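Local coordinates for putative methylthioribose-1-phosphate isomerase (Archaeoglobus fulgidus, PDB 1T5O), which probably catalyses the interconversion of methylthioribose-1-phosphate and methylthioribulose-1-phosphate, an aldose-ketose isomerisation in the methionine pathway, at residues Val92-Phe95 against Val96-Arg100; Gln296-Pro299 against Leu300-Val304. All blocks are in the same frame, centred on the assembly; numbering follows the deposited sequence.

Contact 1: Val92-Phe95 against Val96-Arg100; sequences VNLF and VGIER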
loop_
_atom_site.group_PDB
_atom_site.type_symbol
_atom_site.label_atom_id
_atom_site.label_comp_id
_atom_site.label_asym_id
_atom_site.label_seq_id
_atom_site.Cartn_x
_atom_site.Cartn_y
_atom_site.Cartn_z
ATOM N N VAL A 92 14.281 14.712 -18.874
ATOM C CA VAL A 92 15.535 14.565 -19.609
ATOM C C VAL A 92 15.374 13.759 -20.895
ATOM O O VAL A 92 15.931 14.113 -21.947
ATOM C CB VAL A 92 16.625 13.879 -18.731
ATOM C CG1 VAL A 92 17.925 13.711 -19.530
ATOM C CG2 VAL A 92 16.885 14.709 -17.471
ATOM N N ASN A 93 14.624 12.665 -20.803
ATOM C CA ASN A 93 14.390 11.797 -21.956
ATOM C C ASN A 93 13.507 12.431 -23.007
ATOM O O ASN A 93 13.742 12.293 -24.207
ATOM C CB ASN A 93 13.806 10.483 -21.464
ATOM C CG ASN A 93 14.788 9.737 -20.606
ATOM O OD1 ASN A 93 15.743 9.165 -21.114
ATOM N ND2 ASN A 93 14.585 9.775 -19.287
ATOM N N LEU A 94 12.481 13.122 -22.551
ATOM C CA LEU A 94 11.596 13.816 -23.460
ATOM C C LEU A 94 12.445 14.876 -24.168
ATOM O O LEU A 94 12.298 15.104 -25.374
ATOM C CB LEU A 94 10.475 14.476 -22.665
ATOM C CG LEU A 94 9.647 15.547 -23.356
ATOM C CD1 LEU A 94 9.128 15.042 -24.698
ATOM C CD2 LEU A 94 8.497 15.915 -22.430
ATOM N N PHE A 95 13.337 15.516 -23.409
ATOM C CA PHE A 95 14.224 16.538 -23.953
ATOM C C PHE A 95 15.166 15.930 -24.985
ATOM O O PHE A 95 15.382 16.501 -26.052
ATOM C CB PHE A 95 15.070 17.179 -22.838
ATOM C CG PHE A 95 16.119 18.136 -23.344
ATOM C CD1 PHE A 95 15.822 19.473 -23.544
ATOM C CD2 PHE A 95 17.403 17.682 -23.656
ATOM C CE1 PHE A 95 16.793 20.362 -24.053
ATOM C CE2 PHE A 95 18.374 18.542 -24.162
ATOM C CZ PHE A 95 18.075 19.886 -24.363
ATOM N N VAL A 96 15.738 14.778 -24.662
ATOM C CA VAL A 96 16.666 14.126 -25.570
ATOM C C VAL A 96 15.985 13.770 -26.892
ATOM O O VAL A 96 16.538 14.013 -27.972
ATOM C CB VAL A 96 17.276 12.866 -24.906
ATOM C CG1 VAL A 96 17.864 11.914 -25.955
ATOM C CG2 VAL A 96 18.357 13.298 -23.936
ATOM N N GLY A 97 14.783 13.200 -26.798
ATOM C CA GLY A 97 14.043 12.825 -27.989
ATOM C C GLY A 97 13.752 14.024 -28.869
ATOM O O GLY A 97 13.974 13.984 -30.077
ATOM N N ILE A 98 13.259 15.092 -28.248
ATOM C CA ILE A 98 12.947 16.339 -28.947
ATOM C C ILE A 98 14.172 16.895 -29.673
ATOM O O ILE A 98 14.143 17.096 -30.890
ATOM C CB ILE A 98 12.482 17.440 -27.969
ATOM C CG1 ILE A 98 11.168 17.040 -27.284
ATOM C CG2 ILE A 98 12.377 18.773 -28.711
ATOM C CD1 ILE A 98 10.047 16.795 -28.229
ATOM N N GLU A 99 15.250 17.135 -28.922
ATOM C CA GLU A 99 16.456 17.707 -29.506
ATOM C C GLU A 99 17.148 16.833 -30.547
ATOM O O GLU A 99 17.724 17.345 -31.505
ATOM C CB GLU A 99 17.436 18.166 -28.399
ATOM C CG GLU A 99 18.688 17.301 -28.073
ATOM C CD GLU A 99 19.766 17.224 -29.180
ATOM O OE1 GLU A 99 20.168 18.260 -29.777
ATOM O OE2 GLU A 99 20.241 16.102 -29.439
ATOM N N ARG A 100 17.091 15.517 -30.388
ATOM C CA ARG A 100 17.745 14.664 -31.372
ATOM C C ARG A 100 16.999 14.609 -32.692
ATOM O O ARG A 100 17.611 14.556 -33.764
ATOM C CB ARG A 100 17.934 13.263 -30.818
ATOM C CG ARG A 100 19.143 13.173 -29.920
ATOM C CD ARG A 100 19.963 11.973 -30.315
ATOM N NE ARG A 100 19.807 10.917 -29.340
ATOM C CZ ARG A 100 20.380 9.724 -29.433
ATOM N NH1 ARG A 100 21.146 9.422 -30.476
ATOM N NH2 ARG A 100 20.199 8.848 -28.457
#

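Contact 2: Gln296-Pro299 against Leu300-Val304; sequences QIAP and LNVKV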
loop_
_atom_site.group_PDB
_atom_site.type_symbol
_atom_site.label_atom_id
_atom_site.label_comp_id
_atom_site.label_asym_id
_atom_site.label_seq_id
_atom_site.Cartn_x
_atom_site.Cartn_y
_atom_site.Cartn_z
ATOM N N GLN A 296 -14.124 8.106 -1.641
ATOM C CA GLN A 296 -13.284 8.862 -0.713
ATOM C C GLN A 296 -12.732 7.865 0.295
ATOM O O GLN A 296 -13.514 7.209 0.990
ATOM C CB GLN A 296 -14.119 9.934 0.016
ATOM C CG GLN A 296 -13.344 10.796 1.019
ATOM C CD GLN A 296 -14.252 11.690 1.876
ATOM O OE1 GLN A 296 -15.379 11.978 1.504
ATOM N NE2 GLN A 296 -13.744 12.143 3.012
ATOM N N ILE A 297 -11.406 7.730 0.381
ATOM C CA ILE A 297 -10.820 6.779 1.347
ATOM C C ILE A 297 -10.120 7.418 2.551
ATOM O O ILE A 297 -9.557 6.709 3.387
ATOM C CB ILE A 297 -9.832 5.791 0.669
ATOM C CG1 ILE A 297 -8.640 6.554 0.067
ATOM C CG2 ILE A 297 -10.574 4.954 -0.375
ATOM C CD1 ILE A 297 -7.627 5.668 -0.682
ATOM N N ALA A 298 -10.150 8.748 2.645
ATOM C CA ALA A 298 -9.532 9.465 3.753
ATOM C C ALA A 298 -10.289 10.764 4.017
ATOM O O ALA A 298 -11.043 11.222 3.163
ATOM C CB ALA A 298 -8.071 9.789 3.410
ATOM N N PRO A 299 -10.113 11.364 5.206
ATOM C CA PRO A 299 -10.820 12.626 5.463
ATOM C C PRO A 299 -10.308 13.614 4.415
ATOM O O PRO A 299 -9.119 13.619 4.095
ATOM C CB PRO A 299 -10.374 12.999 6.873
ATOM C CG PRO A 299 -10.122 11.655 7.519
ATOM C CD PRO A 299 -9.421 10.886 6.414
ATOM N N LEU A 300 -11.201 14.450 3.886
ATOM C CA LEU A 300 -10.837 15.406 2.834
ATOM C C LEU A 300 -9.680 16.335 3.143
ATOM O O LEU A 300 -8.896 16.644 2.251
ATOM C CB LEU A 300 -12.048 16.256 2.436
ATOM C CG LEU A 300 -13.245 15.493 1.880
ATOM C CD1 LEU A 300 -14.383 16.490 1.595
ATOM C CD2 LEU A 300 -12.835 14.752 0.609
ATOM N N ASN A 301 -9.570 16.778 4.388
ATOM C CA ASN A 301 -8.511 17.709 4.768
ATOM C C ASN A 301 -7.335 17.089 5.487
ATOM O O ASN A 301 -6.562 17.786 6.130
ATOM C CB ASN A 301 -9.084 18.819 5.640
ATOM C CG ASN A 301 -10.177 19.582 4.943
ATOM O OD1 ASN A 301 -10.161 19.737 3.713
ATOM N ND2 ASN A 301 -11.133 20.084 5.718
ATOM N N VAL A 302 -7.177 15.782 5.375
ATOM C CA VAL A 302 -6.060 15.139 6.045
ATOM C C VAL A 302 -4.747 15.583 5.391
ATOM O O VAL A 302 -4.688 15.819 4.182
ATOM C CB VAL A 302 -6.171 13.585 5.962
ATOM C CG1 VAL A 302 -5.899 13.115 4.526
ATOM C CG2 VAL A 302 -5.217 12.934 6.962
ATOM N N LYS A 303 -3.718 15.740 6.214
ATOM C CA LYS A 303 -2.381 16.083 5.745
ATOM C C LYS A 303 -1.798 14.815 5.105
ATOM O O LYS A 303 -1.880 13.727 5.673
ATOM C CB LYS A 303 -1.509 16.502 6.922
ATOM C CG LYS A 303 -0.100 16.870 6.508
ATOM C CD LYS A 303 0.654 17.507 7.656
ATOM C CE LYS A 303 1.878 18.232 7.131
ATOM N NZ LYS A 303 2.687 17.338 6.276
ATOM N N VAL A 304 -1.186 14.973 3.943
ATOM C CA VAL A 304 -0.613 13.858 3.188
ATOM C C VAL A 304 0.881 14.074 2.864
ATOM O O VAL A 304 1.298 15.182 2.539
ATOM C CB VAL A 304 -1.397 13.700 1.861
ATOM C CG1 VAL A 304 -0.784 12.647 0.962
ATOM C CG2 VAL A 304 -2.832 13.378 2.155
HETATM O O HOH W 1 -14.077 14.556 5.205
#

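Contact 1: Val92-Phe95 against Val96-Arg100
The first two turns of the alpha-helix 92-105 lie here, with Val-96 to Glu-99 each bonded back to Val-92 to Phe-95 in the regular i to i+4 pattern. Val-96 N reaches Val-92 O at 2.8 Å, the most bent of the four bonds. Glu-99 N meets Phe-95 O at 2.9 Å and is nearly straight, 174° at the hydrogen.

On the buried side Leu-94 and Ile-98 extend alongside each other in one direction, and Leu-94 CD1 touches Ile-98 CG1 at 3.9 Å. Ile-98 CG1 sits beside its own backbone N (chi1 -64°), which brings it back over the preceding turn and against that methyl. Beyond the helix, Ile-98 packs on Ala-81 and Leu-84 of helix 70-85, while Leu-94 rests on Thr-87 and Arg-88, the latter a predicted substrate-binding residue.

The exposed side carries Phe-95. Phe-95 CE2 comes to 4.1 Å from Glu-99 CG, an oblique approach, with the ring and carboxylate planes 28° apart. The Glu-99 chain bends beyond CB, and its carboxylate turns off from the preceding turn. Val-96 CG2 lies 4.4 Å from Val-92 CG1, a loose apolar contact one turn along.

Asn-93 touches Ala-47, at the start of helix 47-61 and also predicted to bind substrate. The arrangement is that of an amphipathic helix, one face packed into a helical bundle and its N-terminal turn bordering the probable substrate site.

Contact 2: Gln296-Pro299 against Leu300-Val304
Gln-296 NE2 has two partners: it donates to Ala-298 O at 2.9 Å, and to a water at 3.3 Å that also accepts from Leu-300 N at 3.2 Å. The amide thus spans the approach to a type I beta turn, Pro-299 to Val-302, which leads towards the short strand 303-304. Ala-298 O lies in the plane of the Gln-296 amide, only 3° out of it, although NE2 itself is tilted from the carbonyl plane of Ala-298. With CG anti to the backbone N (chi1 -180°) and the chain extended beyond it, Gln-296 reaches across to these partners.

Leu-300 crosses the Gln-296 side chain at about a right angle, its CD2 lying 3.6 Å from Gln-296 CD. With an alanine here in place of Gln-296, Ala-298 O and the bridging water are likely to lose this donor, and Leu-300 CD2 the amide it packs on.

The turn closes through Val-302 N to Pro-299 O at 3.2 Å; the donor stands above the carbonyl plane, 59° out of it, rather than on a lone pair. Arg-286 NH2 adds a clasp from outside, bonding to the carbonyls of both Leu-300 and Val-302. Ser-195 of the second subunit packs on Pro-299, and Lys-303 and Val-304 pair in a parallel beta ladder with a strand of that subunit, which makes this turn part of the dimer interface. Val-302 CG1, set between its backbone N and carbonyl carbon, comes to 4.1 Å from Ala-298 CB.

Contact 1 comes first along the chain and is complete long before contact 2 begins; their centres are 37 Å apart and their nearest atoms about 25 Å, with no touch between them. Both lie within the range of the initiation factor 2 subunit family, but in very different surroundings. Residues 92-100 lie on helix 92-105, which packs against helices 47-61 and 70-85, about 15 Å from the chain centre and next to predicted substrate-binding residues. Residues 296-304 form a projecting turn about 30 Å from that centre, away from the predicted substrate-binding residues, where strand 303-304 joins a strand of the second subunit. One contact therefore borders the probable substrate site, the other helps build the dimer.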